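PDB 5W5P: tail fiber protein from Acinetobacter phage AM24, which probably recognises and degrades the capsular polysaccharide of its Acinetobacter baumannii host, acting as a trimeric tailspike. Local coordinates for residues Glu475-Leu480 / Gly575-Leu580; Ala494-Phe499 / Ala515-Val520; Leu519-Ser524 / Val535-Ser540. All blocks are in the same frame, centred on the assembly; numbering follows the deposited sequence.

Contact 1. Residues Glu475-Leu480 / Gly575-Leu580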
loop_
_atom_site.group_PDB
_atom_site.type_symbol
_atom_site.label_atom_id
_atom_site.label_comp_id
_atom_site.label_asym_id
_atom_site.label_seq_id
_atom_site.Cartn_x
_atom_site.Cartn_y
_atom_site.Cartn_z
ATOM N N GLU A 475 -0.192 -40.615 18.363
ATOM C CA GLU A 475 1.189 -40.552 18.821
ATOM C C GLU A 475 1.623 -39.095 18.839
ATOM O O GLU A 475 1.568 -38.414 17.810
ATOM C CB GLU A 475 2.096 -41.388 17.919
ATOM C CG GLU A 475 3.573 -41.281 18.254
ATOM C CD GLU A 475 4.444 -42.024 17.264
ATOM O OE1 GLU A 475 5.120 -41.363 16.447
ATOM O OE2 GLU A 475 4.455 -43.271 17.299
ATOM N N ILE A 476 2.037 -38.617 20.004
ATOM C CA ILE A 476 2.562 -37.270 20.152
ATOM C C ILE A 476 4.031 -37.374 20.541
ATOM O O ILE A 476 4.495 -38.399 21.049
ATOM C CB ILE A 476 1.771 -36.448 21.189
ATOM C CG1 ILE A 476 1.971 -37.022 22.591
ATOM C CG2 ILE A 476 0.288 -36.412 20.827
ATOM C CD1 ILE A 476 1.155 -36.325 23.653
ATOM N N ASP A 477 4.773 -36.296 20.293
ATOM C CA ASP A 477 6.202 -36.265 20.576
ATOM C C ASP A 477 6.549 -35.049 21.419
ATOM O O ASP A 477 5.958 -33.976 21.261
ATOM C CB ASP A 477 7.027 -36.257 19.284
ATOM C CG ASP A 477 8.382 -36.919 19.454
ATOM O OD1 ASP A 477 8.941 -36.866 20.570
ATOM O OD2 ASP A 477 8.885 -37.500 18.469
ATOM N N THR A 478 7.517 -35.229 22.319
ATOM C CA THR A 478 7.988 -34.167 23.200
ATOM C C THR A 478 9.433 -33.776 22.915
ATOM O O THR A 478 10.009 -32.980 23.667
ATOM C CB THR A 478 7.850 -34.594 24.666
ATOM O OG1 THR A 478 8.765 -35.663 24.945
ATOM C CG2 THR A 478 6.432 -35.062 24.956
ATOM N N ASN A 479 10.026 -34.310 21.843
ATOM C CA ASN A 479 11.455 -34.125 21.606
ATOM C C ASN A 479 11.808 -32.658 21.389
ATOM O O ASN A 479 12.890 -32.210 21.782
ATOM C CB ASN A 479 11.898 -34.968 20.410
ATOM C CG ASN A 479 11.290 -34.496 19.097
ATOM O OD1 ASN A 479 10.096 -34.207 19.021
ATOM N ND2 ASN A 479 12.115 -34.409 18.056
ATOM N N LEU A 480 10.913 -31.895 20.763
ATOM C CA LEU A 480 11.181 -30.478 20.549
ATOM C C LEU A 480 10.930 -29.654 21.807
ATOM O O LEU A 480 11.559 -28.606 21.987
ATOM C CB LEU A 480 10.343 -29.963 19.377
ATOM C CG LEU A 480 10.641 -30.721 18.080
ATOM C CD1 LEU A 480 9.853 -30.163 16.921
ATOM C CD2 LEU A 480 12.134 -30.710 17.769
ATOM N N GLY A 575 10.683 -43.630 23.863
ATOM C CA GLY A 575 11.675 -42.601 23.633
ATOM C C GLY A 575 11.202 -41.279 24.193
ATOM O O GLY A 575 11.073 -41.125 25.411
ATOM N N THR A 576 10.932 -40.318 23.312
ATOM C CA THR A 576 10.310 -39.062 23.695
ATOM C C THR A 576 8.839 -39.005 23.309
ATOM O O THR A 576 8.161 -38.027 23.641
ATOM C CB THR A 576 11.057 -37.881 23.061
ATOM O OG1 THR A 576 11.263 -38.136 21.666
ATOM C CG2 THR A 576 12.402 -37.669 23.743
ATOM N N LYS A 577 8.329 -40.026 22.627
ATOM C CA LYS A 577 6.960 -40.025 22.142
ATOM C C LYS A 577 6.013 -40.628 23.174
ATOM O O LYS A 577 6.423 -41.317 24.112
ATOM C CB LYS A 577 6.851 -40.796 20.823
ATOM C CG LYS A 577 7.757 -40.265 19.728
ATOM C CD LYS A 577 7.690 -41.115 18.472
ATOM C CE LYS A 577 8.716 -40.657 17.449
ATOM N NZ LYS A 577 8.935 -41.682 16.394
ATOM N N TYR A 578 4.725 -40.357 22.982
ATOM C CA TYR A 578 3.667 -40.943 23.792
ATOM C C TYR A 578 2.647 -41.565 22.853
ATOM O O TYR A 578 2.130 -40.889 21.958
ATOM C CB TYR A 578 3.012 -39.897 24.699
ATOM C CG TYR A 578 3.762 -39.684 25.996
ATOM C CD1 TYR A 578 4.815 -38.783 26.068
ATOM C CD2 TYR A 578 3.425 -40.395 27.147
ATOM C CE1 TYR A 578 5.510 -38.587 27.244
ATOM C CE2 TYR A 578 4.119 -40.207 28.332
ATOM C CZ TYR A 578 5.160 -39.299 28.371
ATOM O OH TYR A 578 5.861 -39.091 29.536
ATOM N N LEU A 579 2.383 -42.855 23.040
ATOM C CA LEU A 579 1.374 -43.565 22.267
ATOM C C LEU A 579 0.067 -43.555 23.048
ATOM O O LEU A 579 0.006 -44.080 24.164
ATOM C CB LEU A 579 1.814 -45.003 21.984
ATOM C CG LEU A 579 3.260 -45.268 21.555
ATOM C CD1 LEU A 579 3.473 -46.758 21.341
ATOM C CD2 LEU A 579 3.612 -44.495 20.295
ATOM N N LEU A 580 -0.968 -42.957 22.470
ATOM C CA LEU A 580 -2.297 -42.974 23.069
ATOM C C LEU A 580 -3.069 -44.173 22.531
ATOM O O LEU A 580 -3.065 -44.432 21.324
ATOM C CB LEU A 580 -3.040 -41.672 22.772
ATOM C CG LEU A 580 -2.467 -40.413 23.432
ATOM C CD1 LEU A 580 -1.470 -39.727 22.509
ATOM C CD2 LEU A 580 -3.576 -39.451 23.832
HETATM O O HOH W 1 11.231 -38.792 18.627
#
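An Asx turn at Asp477 ends the antiparallel pairing of strand 475-477 with 577-580, and Thr576 on the partner segment is bound directly to it. The ladder behind the turn is regular: Ile476 and Tyr578 form its hydrogen-bonded pair, with Ile476 N to Tyr578 O at 3.0 Å and Tyr578 N to Ile476 O at 2.8 Å. On that face Ile476 CG1 lies against Tyr578 CB, 3.7 Å away, while the phenol oxygen of Tyr578 bonds to Arg573. At the end of the ladder two oxygens each take two donors. Asp477 OD1 receives Thr576 OG1 on its syn lone pair at 2.9 Å, and Asn479 N approaches it from above the carboxylate plane, making the Asx turn. Thr478 OG1, held between the backbone N and the carbonyl carbon (chi1 68°), bonds to Thr576 O in the carbonyl plane at 2.8 Å, whereas Thr478 N meets Thr576 O from above that plane at 3.2 Å. A water joins Asp477 OD2 to Thr576 OG1. On the opposite face from Tyr578 the extended Lys577 chain runs past both acids: its CG is 3.2 Å from Asp477 OD2, and its NZ makes a long salt bridge of 3.8 Å with Glu475 OE1, which is also bonded to Thr623, the last residue of the chain. The strand end is thus gripped by neutral donors on a carboxylate and a carbonyl, with the lysine probably adding a diffuse electrostatic contribution.

Contact 2. Residues Ala494-Phe499 / Ala515-Val520; sequences ADMNIF and AKVSLV
The beta hairpin of strands 492-503 and 509-523, two neighbours inside the five-stranded antiparallel sheet of the C-terminal domain, brings Met496 opposite Val517 and Asn497 opposite Lys516. Its two faces differ sharply in character. Ala494-Leu519, Met496-Val517 and Ile498-Ala515 are its hydrogen-bonded pairs; the bond from Met496 N to Val517 O spans 2.8 Å, and only the one from Ala494 N to Leu519 O is weak. The side chains of these pairs form the apolar face. Met496, a selenomethionine, meets Val517 through CB to CB at 3.8 Å, then extends to SE, which lies 3.8 Å from Leu519 CD1. Ile498 CD1 reaches obliquely across to Val517 CG2 at 4.0 Å. Strand 470-477 covers this face, with Ala474 and Ile476 touching Met496.

The other face is polar and turned toward the neighbouring subunits. A water links Asp495 OD1, at 2.9 Å, with Ser518 OG, at 2.6 Å, while Asp495 OD2 bonds to Tyr608. Between chains, Asp495 OD1 also makes a salt bridge with Lys516 of the third subunit, and Lys516 NZ makes the equivalent one with Asp495 of the second subunit, a repeated bridge consistent with a trimer held together around this face. Asn497 ND2 is hydrogen-bonded to Thr493 OG1 of the second subunit. The Lys516 chain is folded back by its bends at chi2 (-62°) and chi3 (-63°), and its NZ meets Asn497 OD1 in the amide carbonyl plane, on a lone pair, at 2.7 Å with a C=O...N angle of 121°.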
loop_
_atom_site.group_PDB
_atom_site.type_symbol
_atom_site.label_atom_id
_atom_site.label_comp_id
_atom_site.label_asym_id
_atom_site.label_seq_id
_atom_site.Cartn_x
_atom_site.Cartn_y
_atom_site.Cartn_z
ATOM N N ALA A 494 -2.890 -28.986 26.676
ATOM C CA ALA A 494 -3.436 -29.120 25.334
ATOM C C ALA A 494 -4.654 -30.031 25.352
ATOM O O ALA A 494 -4.815 -30.874 26.240
ATOM C CB ALA A 494 -2.388 -29.664 24.356
ATOM N N ASP A 495 -5.507 -29.843 24.347
ATOM C CA ASP A 495 -6.615 -30.732 24.036
ATOM C C ASP A 495 -6.299 -31.515 22.767
ATOM O O ASP A 495 -5.506 -31.084 21.928
ATOM C CB ASP A 495 -7.921 -29.950 23.844
ATOM C CG ASP A 495 -8.387 -29.261 25.110
ATOM O OD1 ASP A 495 -7.911 -29.620 26.209
ATOM O OD2 ASP A 495 -9.237 -28.350 25.003
HETATM N N MSE A 496 -6.939 -32.671 22.630
HETATM C CA MSE A 496 -6.770 -33.508 21.448
HETATM C C MSE A 496 -8.115 -33.953 20.881
HETATM O O MSE A 496 -8.947 -34.513 21.596
HETATM C CB MSE A 496 -5.929 -34.741 21.774
HETATM C CG MSE A 496 -4.437 -34.501 21.857
HETATM SE SE MSE A 496 -3.468 -36.164 22.219
HETATM C CE MSE A 496 -3.294 -36.835 20.393
ATOM N N ASN A 497 -8.324 -33.699 19.594
ATOM C CA ASN A 497 -9.472 -34.214 18.850
ATOM C C ASN A 497 -8.938 -35.275 17.893
ATOM O O ASN A 497 -8.327 -34.949 16.871
ATOM C CB ASN A 497 -10.192 -33.094 18.104
ATOM C CG ASN A 497 -11.505 -33.551 17.493
ATOM O OD1 ASN A 497 -12.561 -33.465 18.124
ATOM N ND2 ASN A 497 -11.446 -34.046 16.258
ATOM N N ILE A 498 -9.163 -36.543 18.226
ATOM C CA ILE A 498 -8.620 -37.663 17.460
ATOM C C ILE A 498 -9.773 -38.263 16.660
ATOM O O ILE A 498 -10.514 -39.117 17.143
ATOM C CB ILE A 498 -7.946 -38.699 18.359
ATOM C CG1 ILE A 498 -6.969 -38.015 19.321
ATOM C CG2 ILE A 498 -7.240 -39.758 17.521
ATOM C CD1 ILE A 498 -6.449 -38.929 20.400
ATOM N N PHE A 499 -9.919 -37.812 15.416
ATOM C CA PHE A 499 -10.910 -38.373 14.501
ATOM C C PHE A 499 -10.356 -39.675 13.932
ATOM O O PHE A 499 -9.395 -39.664 13.156
ATOM C CB PHE A 499 -11.246 -37.378 13.392
ATOM C CG PHE A 499 -12.205 -37.913 12.356
ATOM C CD1 PHE A 499 -13.175 -38.845 12.692
ATOM C CD2 PHE A 499 -12.139 -37.477 11.044
ATOM C CE1 PHE A 499 -14.053 -39.331 11.740
ATOM C CE2 PHE A 499 -13.016 -37.963 10.090
ATOM C CZ PHE A 499 -13.975 -38.889 10.440
ATOM N N ALA A 515 -12.209 -39.155 19.791
ATOM C CA ALA A 515 -11.839 -39.096 21.197
ATOM C C ALA A 515 -11.441 -37.676 21.568
ATOM O O ALA A 515 -10.781 -36.979 20.789
ATOM C CB ALA A 515 -10.684 -40.053 21.505
ATOM N N LYS A 516 -11.846 -37.248 22.757
ATOM C CA LYS A 516 -11.436 -35.970 23.323
ATOM C C LYS A 516 -10.486 -36.241 24.482
ATOM O O LYS A 516 -10.874 -36.875 25.471
ATOM C CB LYS A 516 -12.651 -35.167 23.788
ATOM C CG LYS A 516 -13.784 -35.106 22.771
ATOM C CD LYS A 516 -13.349 -34.413 21.492
ATOM C CE LYS A 516 -12.975 -32.961 21.762
ATOM N NZ LYS A 516 -12.663 -32.190 20.518
ATOM N N VAL A 517 -9.246 -35.771 24.357
ATOM C CA VAL A 517 -8.199 -36.015 25.343
ATOM C C VAL A 517 -7.686 -34.680 25.863
ATOM O O VAL A 517 -7.624 -33.697 25.116
ATOM C CB VAL A 517 -7.045 -36.850 24.745
ATOM C CG1 VAL A 517 -5.966 -37.103 25.781
ATOM C CG2 VAL A 517 -7.576 -38.170 24.206
ATOM N N SER A 518 -7.328 -34.647 27.145
ATOM C CA SER A 518 -6.689 -33.497 27.769
ATOM C C SER A 518 -5.312 -33.909 28.278
ATOM O O SER A 518 -5.142 -35.014 28.802
ATOM C CB SER A 518 -7.547 -32.949 28.916
ATOM O OG SER A 518 -7.198 -31.614 29.235
ATOM N N LEU A 519 -4.327 -33.021 28.116
ATOM C CA LEU A 519 -2.937 -33.314 28.442
ATOM C C LEU A 519 -2.341 -32.229 29.327
ATOM O O LEU A 519 -2.733 -31.062 29.262
ATOM C CB LEU A 519 -2.057 -33.417 27.187
ATOM C CG LEU A 519 -2.534 -34.264 26.019
ATOM C CD1 LEU A 519 -1.591 -34.097 24.846
ATOM C CD2 LEU A 519 -2.594 -35.702 26.447
ATOM N N VAL A 520 -1.354 -32.626 30.125
ATOM C CA VAL A 520 -0.474 -31.693 30.820
ATOM C C VAL A 520 0.959 -32.167 30.605
ATOM O O VAL A 520 1.245 -33.363 30.717
ATOM C CB VAL A 520 -0.812 -31.590 32.322
ATOM C CG1 VAL A 520 -0.929 -32.976 32.950
ATOM C CG2 VAL A 520 0.215 -30.735 33.054
HETATM O O HOH W 2 -6.261 -29.274 28.547
#

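Contact 3. Residues Leu519-Ser524 / Val535-Ser540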
loop_
_atom_site.group_PDB
_atom_site.type_symbol
_atom_site.label_atom_id
_atom_site.label_comp_id
_atom_site.label_asym_id
_atom_site.label_seq_id
_atom_site.Cartn_x
_atom_site.Cartn_y
_atom_site.Cartn_z
ATOM N N LEU A 519 -4.327 -33.021 28.116
ATOM C CA LEU A 519 -2.937 -33.314 28.442
ATOM C C LEU A 519 -2.341 -32.229 29.327
ATOM O O LEU A 519 -2.733 -31.062 29.262
ATOM C CB LEU A 519 -2.057 -33.417 27.187
ATOM C CG LEU A 519 -2.534 -34.264 26.019
ATOM C CD1 LEU A 519 -1.591 -34.097 24.846
ATOM C CD2 LEU A 519 -2.594 -35.702 26.447
ATOM N N VAL A 520 -1.354 -32.626 30.125
ATOM C CA VAL A 520 -0.474 -31.693 30.820
ATOM C C VAL A 520 0.959 -32.167 30.605
ATOM O O VAL A 520 1.245 -33.363 30.717
ATOM C CB VAL A 520 -0.812 -31.590 32.322
ATOM C CG1 VAL A 520 -0.929 -32.976 32.950
ATOM C CG2 VAL A 520 0.215 -30.735 33.054
ATOM N N VAL A 521 1.852 -31.238 30.260
ATOM C CA VAL A 521 3.258 -31.538 30.001
ATOM C C VAL A 521 4.104 -30.747 30.992
ATOM O O VAL A 521 3.958 -29.524 31.093
ATOM C CB VAL A 521 3.653 -31.196 28.548
ATOM C CG1 VAL A 521 4.988 -31.835 28.187
ATOM C CG2 VAL A 521 2.565 -31.636 27.578
ATOM N N GLN A 522 4.989 -31.437 31.712
ATOM C CA GLN A 522 5.825 -30.774 32.706
ATOM C C GLN A 522 7.072 -31.607 32.978
ATOM O O GLN A 522 6.993 -32.830 33.128
ATOM C CB GLN A 522 5.058 -30.539 34.015
ATOM C CG GLN A 522 5.906 -30.001 35.177
ATOM C CD GLN A 522 6.231 -28.512 35.046
ATOM O OE1 GLN A 522 5.344 -27.683 34.814
ATOM N NE2 GLN A 522 7.507 -28.168 35.203
ATOM N N GLY A 523 8.216 -30.928 33.052
ATOM C CA GLY A 523 9.485 -31.529 33.395
ATOM C C GLY A 523 10.133 -30.801 34.558
ATOM O O GLY A 523 9.461 -30.264 35.443
ATOM N N SER A 524 11.462 -30.790 34.545
ATOM C CA SER A 524 12.212 -30.086 35.576
ATOM C C SER A 524 12.079 -28.578 35.384
ATOM O O SER A 524 12.289 -28.060 34.282
ATOM C CB SER A 524 13.683 -30.500 35.533
ATOM O OG SER A 524 13.813 -31.913 35.553
ATOM N N VAL A 535 10.462 -34.339 29.496
ATOM C CA VAL A 535 9.198 -33.790 29.969
ATOM C C VAL A 535 8.140 -34.881 29.875
ATOM O O VAL A 535 8.143 -35.685 28.936
ATOM C CB VAL A 535 8.776 -32.538 29.173
ATOM C CG1 VAL A 535 9.661 -31.355 29.554
ATOM C CG2 VAL A 535 8.825 -32.811 27.676
ATOM N N TYR A 536 7.237 -34.906 30.845
ATOM C CA TYR A 536 6.299 -36.005 30.998
ATOM C C TYR A 536 4.879 -35.547 30.693
ATOM O O TYR A 536 4.535 -34.373 30.859
ATOM C CB TYR A 536 6.393 -36.588 32.409
ATOM C CG TYR A 536 7.826 -36.790 32.850
ATOM C CD1 TYR A 536 8.554 -37.897 32.422
ATOM C CD2 TYR A 536 8.460 -35.870 33.679
ATOM C CE1 TYR A 536 9.869 -38.089 32.813
ATOM C CE2 TYR A 536 9.777 -36.054 34.074
ATOM C CZ TYR A 536 10.476 -37.167 33.636
ATOM O OH TYR A 536 11.784 -37.365 34.021
ATOM N N VAL A 537 4.061 -36.494 30.234
ATOM C CA VAL A 537 2.694 -36.235 29.809
ATOM C C VAL A 537 1.747 -37.097 30.631
ATOM O O VAL A 537 2.011 -38.283 30.862
ATOM C CB VAL A 537 2.506 -36.514 28.302
ATOM C CG1 VAL A 537 1.033 -36.431 27.916
ATOM C CG2 VAL A 537 3.344 -35.556 27.467
ATOM N N ALA A 538 0.645 -36.496 31.072
ATOM C CA ALA A 538 -0.492 -37.217 31.626
ATOM C C ALA A 538 -1.714 -36.902 30.775
ATOM O O ALA A 538 -2.000 -35.731 30.506
ATOM C CB ALA A 538 -0.739 -36.837 33.086
ATOM N N ALA A 539 -2.419 -37.941 30.345
ATOM C CA ALA A 539 -3.577 -37.816 29.477
ATOM C C ALA A 539 -4.835 -38.298 30.189
ATOM O O ALA A 539 -4.785 -39.132 31.095
ATOM C CB ALA A 539 -3.384 -38.618 28.186
ATOM N N SER A 540 -5.975 -37.774 29.750
ATOM C CA SER A 540 -7.257 -38.189 30.298
ATOM C C SER A 540 -8.300 -38.144 29.194
ATOM O O SER A 540 -8.412 -37.140 28.488
ATOM C CB SER A 540 -7.671 -37.290 31.462
ATOM O OG SER A 540 -8.857 -37.758 32.069
#
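Val521 and Val537 lie side by side at the apolar centre, their CG2 methyls 4.0 Å apart and both side chains pointing the same way. Val521 carries CG1 anti to the backbone N (chi1 -165°), and that methyl meets Val535 CB at 4.0 Å. At the other end of the row Leu519 turns CD2 onto Ala539 CB, a close 3.5 Å, and also onto Val537 CG1. The reverse face has a smaller apolar pair, Val520 CG1 against Ala538 CB at 3.9 Å. Four main-chain bonds tie the strands together as a hairpin ladder, two in the Val520-Ala538 pair and two in the Gln522-Tyr536 pair. Between them, CA-H...O contacts such as Val521 CA to Tyr536 O, 3.2 Å, fill the non-hydrogen-bonded positions.

Toward the loop the character becomes polar. Tyr536 CD2 approaches Gln522 O obliquely at 3.4 Å, and its hydroxyl bonds to Val551 O of the third subunit. The Gln522 amide is held at both ends: NE2 gives a nearly straight bond (171°) to Gly523 O at 2.9 Å and another to Glu525, while OE1 accepts from Gln501 of the third subunit. Its amide plane is therefore probably well fixed at the subunit interface.

Within the fold, helix 479-483 rests on the valine row through Ile481, which touches Val521 and Val535, and strand 569-574 meets Ala539 through Leu569 and Ile571. Strand 492-503 flanks segment 519-524, whereas strand 535-546 is the outermost of its sheet within the chain.

Overall arrangement
All three contacts lie in the C-terminal domain, beyond the parallel-stranded body of the spike, with centres 11 to 14 Å apart. Contacts 2 and 3 are successive hairpins of one antiparallel sheet: they share strand 509-523, and with it Leu519 and Val520, and their centres are 13 Å apart. Contact 1 belongs to a second sheet, and both hairpins are nested in the chain loop that it closes. The two sheets meet through apolar side chains, Ile476 and Leu580 against Met496, Val517 and Leu519, while Tyr578 reaches Val537. The two sheets thus enclose an apolar layer, while contacts 2 and 3 also touch the third subunit, consistent with a domain that helps hold the trimer together.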